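PDB 4D4E: armadillo repeat protein arm00016 from Synthetic construct, which was computationally designed as an armadillo repeat scaffold for modular peptide recognition and probably binds extended peptides along its superhelical surface. Local coordinates for residues A97-L105 with A116-A124. Sequence-based numbering, arbitrary orientation.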
# COMPACT_ATOMS: atom_id res chain seq x y z
N ALA A 97 0.70 -5.95 12.82
CA ALA A 97 0.66 -6.27 11.39
C ALA A 97 1.85 -5.73 10.57
O ALA A 97 2.25 -6.28 9.54
CB ALA A 97 -0.69 -5.81 10.77
N LEU A 98 2.42 -4.61 10.99
CA LEU A 98 3.25 -3.86 10.09
C LEU A 98 4.58 -4.50 9.78
O LEU A 98 4.96 -4.60 8.62
CB LEU A 98 3.44 -2.44 10.61
CG LEU A 98 2.54 -1.32 10.10
CD1 LEU A 98 1.10 -1.72 9.80
CD2 LEU A 98 2.63 -0.10 11.03
N SER A 99 5.32 -4.91 10.81
CA SER A 99 6.58 -5.61 10.54
C SER A 99 6.43 -6.92 9.68
O SER A 99 7.15 -7.10 8.69
CB SER A 99 7.40 -5.83 11.81
OG SER A 99 8.08 -4.60 12.04
N PRO A 100 5.47 -7.78 10.01
CA PRO A 100 5.32 -8.95 9.10
C PRO A 100 4.90 -8.53 7.71
O PRO A 100 5.30 -9.21 6.76
CB PRO A 100 4.21 -9.78 9.74
CG PRO A 100 4.03 -9.22 11.11
CD PRO A 100 4.50 -7.82 11.11
N LEU A 101 4.10 -7.45 7.56
CA LEU A 101 3.71 -7.07 6.18
C LEU A 101 4.95 -6.67 5.40
O LEU A 101 5.13 -7.07 4.27
CB LEU A 101 2.69 -5.93 6.15
CG LEU A 101 1.30 -6.34 6.55
CD1 LEU A 101 0.41 -5.08 6.57
CD2 LEU A 101 0.74 -7.42 5.61
N VAL A 102 5.85 -5.93 6.05
CA VAL A 102 7.10 -5.47 5.39
C VAL A 102 8.03 -6.62 5.05
O VAL A 102 8.70 -6.55 4.00
CB VAL A 102 7.92 -4.55 6.32
CG1 VAL A 102 9.36 -4.35 5.82
CG2 VAL A 102 7.21 -3.26 6.51
N LYS A 103 8.14 -7.59 5.96
CA LYS A 103 8.93 -8.80 5.72
C LYS A 103 8.43 -9.49 4.43
O LYS A 103 9.23 -10.09 3.69
CB LYS A 103 8.85 -9.77 6.92
CG LYS A 103 9.32 -11.21 6.71
CD LYS A 103 9.32 -12.04 7.98
CE LYS A 103 7.96 -12.18 8.67
NZ LYS A 103 6.78 -12.42 7.78
N LEU A 104 7.12 -9.39 4.16
CA LEU A 104 6.54 -10.16 3.04
C LEU A 104 6.88 -9.56 1.68
O LEU A 104 6.69 -10.20 0.66
CB LEU A 104 5.02 -10.37 3.21
CG LEU A 104 4.77 -11.38 4.34
CD1 LEU A 104 3.30 -11.41 4.72
CD2 LEU A 104 5.29 -12.80 4.02
N LEU A 105 7.39 -8.33 1.70
CA LEU A 105 7.73 -7.65 0.49
C LEU A 105 8.88 -8.34 -0.26
O LEU A 105 9.07 -8.08 -1.45
CB LEU A 105 8.04 -6.16 0.78
CG LEU A 105 6.93 -5.11 0.74
CD1 LEU A 105 5.51 -5.68 0.89
CD2 LEU A 105 7.20 -3.96 1.71
N ALA A 116 0.60 -8.02 -0.08
CA ALA A 116 1.21 -7.34 1.06
C ALA A 116 1.39 -5.86 0.71
O ALA A 116 1.12 -4.98 1.54
CB ALA A 116 2.52 -8.02 1.52
N VAL A 117 1.78 -5.58 -0.52
CA VAL A 117 1.79 -4.21 -1.00
C VAL A 117 0.39 -3.57 -0.97
O VAL A 117 0.28 -2.39 -0.55
CB VAL A 117 2.46 -4.04 -2.39
CG1 VAL A 117 2.56 -2.55 -2.69
CG2 VAL A 117 3.89 -4.55 -2.31
N ALA A 118 -0.65 -4.28 -1.42
CA ALA A 118 -2.02 -3.71 -1.28
C ALA A 118 -2.36 -3.36 0.20
O ALA A 118 -2.93 -2.25 0.52
CB ALA A 118 -3.10 -4.62 -1.90
N ALA A 119 -2.01 -4.26 1.13
CA ALA A 119 -2.31 -3.98 2.54
C ALA A 119 -1.61 -2.72 3.03
O ALA A 119 -2.23 -1.90 3.69
CB ALA A 119 -1.99 -5.19 3.48
N ILE A 120 -0.34 -2.57 2.72
CA ILE A 120 0.45 -1.40 3.11
C ILE A 120 0.01 -0.07 2.44
O ILE A 120 0.09 1.03 3.05
CB ILE A 120 1.90 -1.75 2.72
CG1 ILE A 120 2.45 -2.79 3.72
CG2 ILE A 120 2.77 -0.46 2.64
CD1 ILE A 120 3.86 -3.26 3.33
N ALA A 121 -0.45 -0.17 1.18
CA ALA A 121 -1.12 0.96 0.50
C ALA A 121 -2.35 1.40 1.28
O ALA A 121 -2.56 2.61 1.47
CB ALA A 121 -1.46 0.68 -0.98
N ASN A 122 -3.15 0.43 1.73
CA ASN A 122 -4.35 0.77 2.48
C ASN A 122 -4.05 1.42 3.80
O ASN A 122 -4.71 2.44 4.21
CB ASN A 122 -5.25 -0.44 2.63
CG ASN A 122 -5.85 -0.86 1.30
OD1 ASN A 122 -5.78 -0.12 0.33
ND2 ASN A 122 -6.47 -2.02 1.26
N ILE A 123 -3.10 0.82 4.51
CA ILE A 123 -2.65 1.40 5.75
C ILE A 123 -2.11 2.82 5.54
O ILE A 123 -2.47 3.72 6.30
CB ILE A 123 -1.57 0.57 6.42
CG1 ILE A 123 -2.15 -0.80 6.80
CG2 ILE A 123 -1.13 1.31 7.69
CD1 ILE A 123 -1.11 -1.87 7.04
N ALA A 124 -1.29 3.02 4.48
CA ALA A 124 -0.79 4.35 4.19
C ALA A 124 -1.87 5.35 3.84
O ALA A 124 -1.59 6.58 3.86
CB ALA A 124 0.30 4.34 3.14
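Leu101 turns its side chain into the face of helix 110-124 and meets three residues spaced along that face. Its CD1 touches the end of Ile123, with 3.6 Å to Ile123 CD1, the two side chains reaching tip to tip, and the same methyl lies 3.9 Å from Ala119 CB. Ala119 suits this place because a single methyl lets the branched end of the leucine settle close to the helix. Ile123 CD1 is shared: Leu98 approaches it obliquely and brings its own CD1 to within 3.5 Å.

One turn nearer the chain connection, Ile120 lies between two leucines. Its CG1 packs 4.0 Å from Leu101 CB, while its CD1 meets both methyls of Leu105 tip to tip, 3.8 Å from Leu105 CD2. With CG1 set anti to the carbonyl carbon (chi1 -73°) and the chain extended beyond it, the isoleucine projects its terminal methyl toward the facing helix. Cut back to an alanine here, the side chain would end short of both leucines, and a gap between Leu101 CB and the Leu105 methyls is likely to open.

Ala116 sits where the backbones come nearest, its CA 5.7 Å from Leu101 CA; its small CB fits against Leu104 CB and Leu105 CD1. Leu105 also crosses Val117 at about a right angle; the short, branched valine presents CG2 to Leu105 CD1 while also touching Leu146.

Two further helices continue this apolar packing: Leu104, Ala116 and Ala119 touch helix 68-81, whereas Leu105, Val117 and Ile120 touch helix 140-146. The short segments run roughly antiparallel, at 137°, with axes 9.4 Å apart. Such short and long helices, packed through leucine, isoleucine and alanine and stacked repeat upon repeat, form the continuous hydrophobic core of the armadillo right-handed superhelix.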